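Long-range contacts in Alpha/beta hydrolase fold protein (Ochrobactrum, PDB 4G9E), which binds N-butanoyl-L-homoserine and is an N-acyl homoserine lactonase, probably opening the lactone ring of acyl-homoserine lactone signals by hydrolysing its ester bond: residues 61-67 with 179-184; 133-139 with 220-226; 204-210 with 230-234. All blocks are in the same frame, centred on the assembly; numbering follows the deposited sequence. Where two conformers were deposited one is given.

The three contacts lie in one alpha/beta hydrolase domain, at different distances from the bound N-butanoyl-L-homoserine. Contact 2 reaches the ligand: Phe138 and Phe221, from its two segments, belong to the pocket. Contact 1 comes near it through His62, whose side chain is about 8 Å from the ligand. Contact 3 is remote, with the side chain of Val204 about 14 Å away. The centres of contacts 1 and 3 are about 31 Å apart, on opposite sides of the chain's centre. Contacts 2 and 3 have centres about 19 Å apart. Contacts 1 and 2 do not touch; their nearest atoms are about 13 Å apart.

Contact 1: residues 61-67 with 179-184; sequences GHGKSTD and RTDGRA
Gly61 and Asp181 meet backbone to backbone: Asp181 N donates to Gly61 O at 3.0 Å, while His62 to Ser65 fold into a type II' beta turn. Arg179 reaches into this loop. Its CG stands anti to the backbone N (chi1 172°) and the chain bends at chi2, which lays the guanidinium among the loop carbonyls. Arg179 NE donates to Gly63 O at 2.9 Å, and its NH1 to Ser65 O at 2.8 Å in a straighter bond. Both acceptors lie close to the guanidinium plane. NH1 and NH2 also grip Asp67 end-on, both at the single oxygen OD1. NH2 uses the syn lone pair of OD1, whereas NH1 meets it from above the carboxylate plane. This salt bridge and the two carbonyl bonds fix the rotation of the guanidinium. One of its faces is covered by Gly61 O and the backbone of His62. In the alpha/beta hydrolase fold, the 61-67 loop follows strand 52-57 of the central sheet; here it is tied to the junction of helices 171-179 and 182-194. Asp181 is the N-cap of the second helix, and its OD1 accepts from Arg183 N. Arg183 also grips the Asp181 carboxylate side-on, with NH2 2.8 Å from OD2. Tyr75 gives OD2 a further hydrogen bond. Asp67 OD2 lies only 3.6 Å from Asp181 OD2, a closeness that the two arginines would be expected to offset. On the other side of the backbone link, Thr180 CG2 sits over one face of the His62 ring, 3.8 Å from the ring centroid, in a CH-pi contact. A water accepts from both Gly63 N and Thr180 OG1.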
loop_
_atom_site.group_PDB
_atom_site.type_symbol
_atom_site.label_atom_id
_atom_site.label_comp_id
_atom_site.label_asym_id
_atom_site.label_seq_id
_atom_site.Cartn_x
_atom_site.Cartn_y
_atom_site.Cartn_z
ATOM N N GLY A 61 1.117 7.669 12.490
ATOM C CA GLY A 61 2.485 8.137 12.352
ATOM C C GLY A 61 2.826 8.760 11.010
ATOM O O GLY A 61 3.969 9.153 10.797
ATOM N N HIS A 62 1.841 8.845 10.115
ATOM C CA HIS A 62 2.057 9.310 8.752
ATOM C C HIS A 62 1.066 10.403 8.371
ATOM O O HIS A 62 -0.048 10.470 8.895
ATOM C CB HIS A 62 1.874 8.147 7.772
ATOM C CG HIS A 62 2.933 7.090 7.854
ATOM N ND1 HIS A 62 3.007 6.182 8.890
ATOM C CD2 HIS A 62 3.947 6.782 7.014
ATOM C CE1 HIS A 62 4.029 5.369 8.682
ATOM N NE2 HIS A 62 4.619 5.712 7.551
ATOM N N GLY A 63 1.462 11.240 7.421
ATOM C CA GLY A 63 0.561 12.234 6.872
ATOM C C GLY A 63 -0.114 13.087 7.926
ATOM O O GLY A 63 0.534 13.623 8.829
ATOM N N LYS A 64 -1.407 13.236 7.790
ATOM C CA LYS A 64 -2.222 14.050 8.673
ATOM C C LYS A 64 -2.808 13.245 9.861
ATOM O O LYS A 64 -3.555 13.754 10.623
ATOM C CB LYS A 64 -3.349 14.737 7.882
ATOM C CG LYS A 64 -2.773 15.685 6.856
ATOM C CD LYS A 64 -3.729 16.663 6.268
ATOM C CE LYS A 64 -2.973 17.471 5.230
ATOM N NZ LYS A 64 -2.072 18.455 5.840
ATOM N N SER A 65 -2.482 11.969 9.955
ATOM C CA SER A 65 -2.867 11.190 11.125
ATOM C C SER A 65 -1.951 11.540 12.282
ATOM O O SER A 65 -0.851 12.042 12.073
ATOM C CB SER A 65 -2.783 9.699 10.822
ATOM O OG SER A 65 -3.834 9.329 9.948
ATOM N N THR A 66 -2.403 11.279 13.503
ATOM C CA THR A 66 -1.537 11.455 14.659
ATOM C C THR A 66 -0.543 10.313 14.723
ATOM O O THR A 66 -0.724 9.272 14.080
ATOM C CB THR A 66 -2.321 11.498 15.994
ATOM O OG1 THR A 66 -3.032 10.271 16.188
ATOM C CG2 THR A 66 -3.300 12.663 16.011
ATOM N N ASP A 67 0.520 10.509 15.488
ATOM C CA ASP A 67 1.358 9.381 15.847
ATOM C C ASP A 67 0.491 8.355 16.574
ATOM O O ASP A 67 -0.573 8.680 17.099
ATOM C CB ASP A 67 2.531 9.833 16.718
ATOM C CG ASP A 67 3.552 10.652 15.947
ATOM O OD1 ASP A 67 3.484 10.682 14.694
ATOM O OD2 ASP A 67 4.433 11.251 16.597
ATOM N N ARG A 179 7.599 14.383 7.906
ATOM C CA ARG A 179 6.654 14.291 9.021
ATOM C C ARG A 179 6.680 12.938 9.718
ATOM O O ARG A 179 6.488 12.859 10.924
ATOM C CB ARG A 179 5.225 14.600 8.558
ATOM C CG ARG A 179 4.141 14.349 9.616
ATOM C CD ARG A 179 3.674 12.893 9.585
ATOM N NE ARG A 179 2.630 12.562 10.553
ATOM C CZ ARG A 179 2.865 12.162 11.801
ATOM N NH1 ARG A 179 1.850 11.851 12.600
ATOM N NH2 ARG A 179 4.112 12.075 12.248
ATOM N N THR A 180 6.897 11.875 8.954
ATOM C CA THR A 180 6.723 10.520 9.465
ATOM C C THR A 180 7.432 10.308 10.801
ATOM O O THR A 180 8.595 10.667 10.969
ATOM C CB THR A 180 7.250 9.494 8.464
ATOM O OG1 THR A 180 6.671 9.759 7.183
ATOM C CG2 THR A 180 6.898 8.075 8.894
ATOM N N ASP A 181 6.709 9.719 11.747
ATOM C CA ASP A 181 7.267 9.283 13.023
ATOM C C ASP A 181 8.328 8.225 12.718
ATOM O O ASP A 181 8.004 7.111 12.311
ATOM C CB ASP A 181 6.125 8.697 13.864
ATOM C CG ASP A 181 6.552 8.255 15.255
ATOM O OD1 ASP A 181 7.760 8.250 15.571
ATOM O OD2 ASP A 181 5.646 7.890 16.032
ATOM N N GLY A 182 9.599 8.568 12.909
ATOM C CA GLY A 182 10.673 7.659 12.549
ATOM C C GLY A 182 10.661 6.349 13.321
ATOM O O GLY A 182 11.180 5.336 12.847
ATOM N N ARG A 183 10.081 6.358 14.515
ATOM C CA ARG A 183 9.915 5.118 15.269
ATOM C C ARG A 183 9.153 4.084 14.452
ATOM O O ARG A 183 9.392 2.884 14.576
ATOM C CB ARG A 183 9.177 5.369 16.582
ATOM C CG ARG A 183 9.918 6.297 17.521
ATOM C CD ARG A 183 9.100 6.616 18.761
ATOM N NE ARG A 183 7.833 7.247 18.409
ATOM C CZ ARG A 183 6.864 7.513 19.275
ATOM N NH1 ARG A 183 7.017 7.206 20.558
ATOM N NH2 ARG A 183 5.742 8.086 18.858
ATOM N N ALA A 184 8.229 4.554 13.618
ATOM C CA ALA A 184 7.429 3.653 12.806
ATOM C C ALA A 184 8.293 2.909 11.793
ATOM O O ALA A 184 8.061 1.734 11.526
ATOM C CB ALA A 184 6.298 4.407 12.113
HETATM O O HOH W 1 4.074 10.649 6.376
#

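Contact 2: residues 133-139 with 220-226; sequences EVGQGFK and PFVELDF. With C4L (N-butanoyl-L-homoserine), chain C.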
loop_
_atom_site.group_PDB
_atom_site.type_symbol
_atom_site.label_atom_id
_atom_site.label_comp_id
_atom_site.label_asym_id
_atom_site.label_seq_id
_atom_site.Cartn_x
_atom_site.Cartn_y
_atom_site.Cartn_z
ATOM N N GLU A 133 13.296 -14.341 3.340
ATOM C CA GLU A 133 13.386 -14.030 1.917
ATOM C C GLU A 133 13.511 -12.543 1.641
ATOM O O GLU A 133 13.486 -12.129 0.490
ATOM C CB GLU A 133 12.154 -14.564 1.187
ATOM C CG GLU A 133 12.050 -16.069 1.206
ATOM C CD GLU A 133 10.731 -16.581 0.672
ATOM O OE1 GLU A 133 9.732 -15.826 0.659
ATOM O OE2 GLU A 133 10.690 -17.763 0.275
ATOM N N VAL A 134 13.637 -11.733 2.683
ATOM C CA VAL A 134 13.680 -10.288 2.490
ATOM C C VAL A 134 14.813 -9.870 1.543
ATOM O O VAL A 134 14.614 -9.041 0.650
ATOM C CB VAL A 134 13.755 -9.539 3.841
ATOM C CG1 VAL A 134 13.973 -8.055 3.622
ATOM C CG2 VAL A 134 12.475 -9.782 4.646
ATOM N N GLY A 135 15.986 -10.473 1.711
ATOM C CA GLY A 135 17.111 -10.181 0.844
ATOM C C GLY A 135 16.884 -10.579 -0.604
ATOM O O GLY A 135 17.427 -9.959 -1.514
ATOM N N GLN A 136 16.100 -11.628 -0.820
ATOM C CA GLN A 136 15.773 -12.083 -2.170
ATOM C C GLN A 136 14.734 -11.211 -2.868
ATOM O O GLN A 136 14.815 -10.977 -4.067
ATOM C CB GLN A 136 15.281 -13.527 -2.142
ATOM C CG GLN A 136 16.330 -14.519 -1.695
ATOM C CD GLN A 136 15.729 -15.851 -1.310
ATOM O OE1 GLN A 136 15.036 -16.483 -2.105
ATOM N NE2 GLN A 136 15.984 -16.284 -0.080
ATOM N N GLY A 137 13.751 -10.731 -2.119
ATOM C CA GLY A 137 12.645 -10.012 -2.723
ATOM C C GLY A 137 12.925 -8.549 -2.992
ATOM O O GLY A 137 12.285 -7.937 -3.849
ATOM N N PHE A 138 13.870 -7.990 -2.242
ATOM C CA PHE A 138 14.227 -6.586 -2.344
ATOM C C PHE A 138 15.638 -6.426 -2.882
ATOM O O PHE A 138 16.504 -7.265 -2.646
ATOM C CB PHE A 138 14.139 -5.893 -0.981
ATOM C CG PHE A 138 12.739 -5.787 -0.439
ATOM C CD1 PHE A 138 11.908 -4.750 -0.829
ATOM C CD2 PHE A 138 12.256 -6.721 0.469
ATOM C CE1 PHE A 138 10.618 -4.647 -0.325
ATOM C CE2 PHE A 138 10.958 -6.624 0.968
ATOM C CZ PHE A 138 10.147 -5.584 0.573
ATOM N N LYS A 139 15.855 -5.325 -3.591
ATOM C CA LYS A 139 17.173 -4.955 -4.067
ATOM C C LYS A 139 17.911 -4.221 -2.959
ATOM O O LYS A 139 17.421 -3.234 -2.424
ATOM C CB LYS A 139 17.044 -4.045 -5.291
ATOM C CG LYS A 139 16.456 -4.717 -6.523
ATOM C CD LYS A 139 16.302 -3.722 -7.660
ATOM C CE LYS A 139 15.719 -4.367 -8.914
ATOM N NZ LYS A 139 16.617 -5.398 -9.516
ATOM N N PRO A 220 13.221 0.264 -8.303
ATOM C CA PRO A 220 14.525 0.328 -7.628
ATOM C C PRO A 220 14.586 -0.477 -6.331
ATOM O O PRO A 220 15.685 -0.681 -5.811
ATOM C CB PRO A 220 14.668 1.816 -7.310
ATOM C CG PRO A 220 13.263 2.282 -7.120
ATOM C CD PRO A 220 12.423 1.485 -8.085
ATOM N N PHE A 221 13.436 -0.910 -5.817
ATOM C CA PHE A 221 13.382 -1.600 -4.528
ATOM C C PHE A 221 13.039 -3.075 -4.652
ATOM O O PHE A 221 13.498 -3.889 -3.858
ATOM C CB PHE A 221 12.349 -0.949 -3.604
ATOM C CG PHE A 221 12.684 0.452 -3.205
ATOM C CD1 PHE A 221 13.699 0.706 -2.300
ATOM C CD2 PHE A 221 11.970 1.516 -3.710
ATOM C CE1 PHE A 221 14.007 2.004 -1.927
ATOM C CE2 PHE A 221 12.276 2.812 -3.342
ATOM C CZ PHE A 221 13.293 3.058 -2.453
ATOM N N VAL A 222 12.209 -3.414 -5.630
ATOM C CA VAL A 222 11.654 -4.758 -5.724
ATOM C C VAL A 222 12.290 -5.570 -6.840
ATOM O O VAL A 222 12.453 -5.082 -7.953
ATOM C CB VAL A 222 10.137 -4.708 -5.948
ATOM C CG1 VAL A 222 9.560 -6.109 -6.027
ATOM C CG2 VAL A 222 9.473 -3.921 -4.829
ATOM N N GLU A 223 12.654 -6.810 -6.531
ATOM C CA GLU A 223 13.171 -7.729 -7.540
ATOM C C GLU A 223 12.030 -8.314 -8.361
ATOM O O GLU A 223 11.321 -9.205 -7.894
ATOM C CB GLU A 223 13.960 -8.856 -6.880
ATOM C CG GLU A 223 15.212 -8.388 -6.189
ATOM C CD GLU A 223 16.362 -8.106 -7.142
ATOM O OE1 GLU A 223 16.144 -7.925 -8.363
ATOM O OE2 GLU A 223 17.502 -8.067 -6.648
ATOM N N LEU A 224 11.848 -7.821 -9.580
ATOM C CA LEU A 224 10.732 -8.271 -10.402
ATOM C C LEU A 224 10.845 -9.747 -10.774
ATOM O O LEU A 224 9.828 -10.420 -10.952
ATOM C CB LEU A 224 10.593 -7.402 -11.654
ATOM C CG LEU A 224 10.319 -5.929 -11.361
ATOM C CD1 LEU A 224 10.148 -5.163 -12.658
ATOM C CD2 LEU A 224 9.089 -5.776 -10.479
ATOM N N ASP A 225 12.069 -10.249 -10.905
ATOM C CA ASP A 225 12.295 -11.668 -11.173
ATOM C C ASP A 225 11.740 -12.519 -10.040
ATOM O O ASP A 225 11.141 -13.571 -10.265
ATOM C CB ASP A 225 13.790 -11.971 -11.323
ATOM C CG ASP A 225 14.375 -11.426 -12.604
ATOM O OD1 ASP A 225 13.596 -10.986 -13.471
ATOM O OD2 ASP A 225 15.616 -11.457 -12.748
ATOM N N PHE A 226 11.966 -12.067 -8.811
ATOM C CA PHE A 226 11.475 -12.780 -7.643
ATOM C C PHE A 226 9.951 -12.755 -7.629
ATOM O O PHE A 226 9.298 -13.781 -7.441
ATOM C CB PHE A 226 12.022 -12.145 -6.366
ATOM C CG PHE A 226 11.570 -12.831 -5.115
ATOM C CD1 PHE A 226 10.402 -12.449 -4.484
ATOM C CD2 PHE A 226 12.317 -13.858 -4.566
ATOM C CE1 PHE A 226 9.984 -13.076 -3.334
ATOM C CE2 PHE A 226 11.902 -14.488 -3.410
ATOM C CZ PHE A 226 10.730 -14.099 -2.800
HETATM O O1 C4L C . 7.865 2.254 -0.258
HETATM C C4 C4L C . 7.764 1.472 0.718
HETATM O O2 C4L C . 6.717 1.345 1.392
HETATM C C3 C4L C . 8.964 0.653 1.133
HETATM C C2 C4L C . 9.920 0.424 -0.044
HETATM C C1 C4L C . 11.319 0.045 0.414
HETATM O O3 C4L C . 11.974 1.185 0.992
HETATM N N1 C4L C . 8.585 -0.659 1.668
HETATM C C5 C4L C . 8.633 -0.943 2.973
HETATM O O4 C4L C . 9.008 -0.146 3.824
HETATM C C6 C4L C . 8.212 -2.336 3.382
HETATM C C7 C4L C . 9.252 -2.919 4.332
HETATM C C8 C4L C . 10.607 -3.118 3.665
HETATM O O HOH W 2 17.686 -9.412 -4.307
HETATM O O HOH W 3 13.833 -6.102 -10.939
HETATM O O HOH W 4 17.201 -0.746 -3.480
#
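With chi1 at -180°, Phe226 swings its ring away from its own backbone N and onto helix 134-137, and a bend of the Glu223 chain at chi2 (-78°) turns its carboxylate to Lys139. Gly137 CA lies over one face of the Phe226 ring, 4.0 Å from the centroid, in a CH-pi contact. Gln136 CB touches the same ring at Phe226 CE2, at 3.7 Å. Glu133 OE1 stands at the ring edge, near its plane; it is held by Ala130 N, while OE2 pairs with Arg201. Lys139 runs extended over Pro220 O and bends at its last torsion. Lys139 NZ then makes a salt bridge with Glu223 OE1 at 2.8 Å, coming from above the carboxylate plane. Lys139 CG packs 3.4 Å from Glu223 CD. Between these side chains the backbones form a single beta bridge, Phe138 with Val222. Glu223 N donates to Gly137 O at 2.9 Å, and Lys139 N to Phe221 O at 2.8 Å. The bridge sets two aromatic rings beside the bound N-butanoyl-L-homoserine. Phe221 lays one face against its O3, and Phe138 CZ is 4.0 Å from the acyl-chain end C8 of the ligand. Phe221 N and Val222 N both donate to Glu219 OE2; Glu219 is probably the acid of a Ser-His-Glu triad with Ser102 and His248. Phe221 also touches helix 154-165 and meets His248 edge-to-face, while Phe138 packs on Phe192 of helix 182-194.

Contact 3: residues 204-210 with 230-234; sequences VAEAQLP and VKFGN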
loop_
_atom_site.group_PDB
_atom_site.type_symbol
_atom_site.label_atom_id
_atom_site.label_comp_id
_atom_site.label_asym_id
_atom_site.label_seq_id
_atom_site.Cartn_x
_atom_site.Cartn_y
_atom_site.Cartn_z
ATOM N N VAL A 204 -0.232 -15.470 0.563
ATOM C CA VAL A 204 -0.645 -15.218 -0.815
ATOM C C VAL A 204 -0.792 -16.510 -1.617
ATOM O O VAL A 204 -1.618 -16.574 -2.525
ATOM C CB VAL A 204 0.236 -14.180 -1.559
ATOM C CG1 VAL A 204 0.249 -12.849 -0.819
ATOM C CG2 VAL A 204 1.640 -14.706 -1.845
ATOM N N ALA A 205 -0.022 -17.537 -1.264
ATOM C CA ALA A 205 -0.117 -18.829 -1.939
ATOM C C ALA A 205 -1.467 -19.484 -1.691
ATOM O O ALA A 205 -2.010 -20.164 -2.565
ATOM C CB ALA A 205 1.013 -19.757 -1.488
ATOM N N GLU A 206 -2.005 -19.271 -0.493
ATOM C CA GLU A 206 -3.199 -19.972 -0.042
ATOM C C GLU A 206 -4.477 -19.140 -0.172
ATOM O O GLU A 206 -5.583 -19.674 -0.090
ATOM C CB GLU A 206 -2.976 -20.458 1.392
ATOM C CG GLU A 206 -1.831 -21.467 1.473
ATOM C CD GLU A 206 -1.280 -21.691 2.875
ATOM O OE1 GLU A 206 -1.918 -21.285 3.871
ATOM O OE2 GLU A 206 -0.187 -22.287 2.979
ATOM N N ALA A 207 -4.323 -17.841 -0.414
ATOM C CA ALA A 207 -5.468 -16.943 -0.509
ATOM C C ALA A 207 -6.296 -17.215 -1.760
ATOM O O ALA A 207 -5.753 -17.371 -2.853
ATOM C CB ALA A 207 -4.999 -15.498 -0.489
ATOM N N GLN A 208 -7.602 -17.253 -1.585
ATOM C CA GLN A 208 -8.517 -17.553 -2.708
ATOM C C GLN A 208 -8.965 -16.296 -3.480
ATOM O O GLN A 208 -9.397 -16.386 -4.627
ATOM C CB GLN A 208 -9.770 -18.277 -2.191
ATOM C CG GLN A 208 -9.433 -19.527 -1.400
ATOM C CD GLN A 208 -8.786 -20.460 -2.309
ATOM O OE1 GLN A 208 -7.569 -20.550 -2.417
ATOM N NE2 GLN A 208 -9.599 -21.101 -3.088
ATOM N N LEU A 209 -8.929 -15.141 -2.820
ATOM C CA LEU A 209 -9.382 -13.922 -3.491
ATOM C C LEU A 209 -8.424 -13.542 -4.619
ATOM O O LEU A 209 -7.257 -13.935 -4.621
ATOM C CB LEU A 209 -9.555 -12.755 -2.512
ATOM C CG LEU A 209 -8.353 -11.846 -2.243
ATOM C CD1 LEU A 209 -8.751 -10.643 -1.403
ATOM C CD2 LEU A 209 -7.221 -12.620 -1.583
ATOM N N PRO A 210 -8.918 -12.785 -5.602
ATOM C CA PRO A 210 -8.011 -12.349 -6.663
ATOM C C PRO A 210 -6.927 -11.435 -6.111
ATOM O O PRO A 210 -7.226 -10.469 -5.403
ATOM C CB PRO A 210 -8.927 -11.555 -7.606
ATOM C CG PRO A 210 -10.309 -12.019 -7.293
ATOM C CD PRO A 210 -10.297 -12.322 -5.827
ATOM N N VAL A 230 6.718 -15.832 -7.458
ATOM C CA VAL A 230 5.914 -16.048 -6.263
ATOM C C VAL A 230 4.629 -16.796 -6.608
ATOM O O VAL A 230 3.978 -16.495 -7.610
ATOM C CB VAL A 230 5.572 -14.714 -5.572
ATOM C CG1 VAL A 230 4.537 -14.916 -4.470
ATOM C CG2 VAL A 230 6.835 -14.062 -5.027
ATOM N N LYS A 231 4.279 -17.779 -5.783
ATOM C CA LYS A 231 3.040 -18.523 -5.969
ATOM C C LYS A 231 1.864 -17.784 -5.349
ATOM O O LYS A 231 1.884 -17.446 -4.164
ATOM C CB LYS A 231 3.133 -19.922 -5.358
ATOM C CG LYS A 231 1.868 -20.743 -5.572
ATOM C CD LYS A 231 1.734 -21.877 -4.572
ATOM C CE LYS A 231 0.390 -22.574 -4.728
ATOM N NZ LYS A 231 -0.746 -21.617 -4.610
ATOM N N PHE A 232 0.841 -17.528 -6.159
ATOM C CA PHE A 232 -0.394 -16.917 -5.684
ATOM C C PHE A 232 -1.542 -17.898 -5.862
ATOM O O PHE A 232 -1.609 -18.609 -6.867
ATOM C CB PHE A 232 -0.712 -15.640 -6.467
ATOM C CG PHE A 232 0.271 -14.529 -6.253
ATOM C CD1 PHE A 232 1.398 -14.416 -7.051
ATOM C CD2 PHE A 232 0.060 -13.585 -5.260
ATOM C CE1 PHE A 232 2.304 -13.391 -6.852
ATOM C CE2 PHE A 232 0.955 -12.557 -5.059
ATOM C CZ PHE A 232 2.082 -12.461 -5.857
ATOM N N GLY A 233 -2.462 -17.923 -4.906
ATOM C CA GLY A 233 -3.627 -18.786 -5.015
ATOM C C GLY A 233 -4.493 -18.465 -6.224
ATOM O O GLY A 233 -5.028 -19.361 -6.865
ATOM N N ASN A 234 -4.622 -17.182 -6.533
ATOM C CA ASN A 234 -5.519 -16.713 -7.580
ATOM C C ASN A 234 -4.965 -15.426 -8.172
ATOM O O ASN A 234 -5.422 -14.328 -7.849
ATOM C CB ASN A 234 -6.902 -16.487 -6.980
ATOM C CG ASN A 234 -7.931 -16.071 -8.003
ATOM O OD1 ASN A 234 -7.686 -16.101 -9.210
ATOM N ND2 ASN A 234 -9.103 -15.678 -7.519
HETATM O O HOH W 5 -4.687 -15.233 -4.453
#
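Val204 and Phe232 form the close apolar side of this contact. Val204 CB lies 3.8 Å from Phe232 CD2, and Val204 CG2 meets Val230 CG1 at 3.9 Å. Beside this pair Gly233 N donates to Val204 O at 2.9 Å. Gly233 is itself wedged in tightly: its CA is 3.3 Å from Ala207 O, and a CB there would clash with that oxygen. The solvent side is looser and polar. Lys231 runs out along Ala205 CB, bends at its last torsion and brings NZ to within 2.8 Å of Ala205 O. It was modelled in two conformers, so this bond may not always be made. At the other end a chi1 of -177° turns the Asn234 amide away from its N and alongside the Pro210 ring. Asn234 ND2 donates to Gln208 O at 3.0 Å, with the oxygen near the amide plane. A water donates to both Ala207 O and Leu209 O. A leucine in place of Asn234 would probably leave Gln208 O without this donor and the backbone before Pro210 less firmly held. The contact ties the end of helix 200-206 to the loop after helix 224-227. Val204 and Phe232 both rest on Ile211 of strand 211-216, and Pro210 packs against helix 255-270.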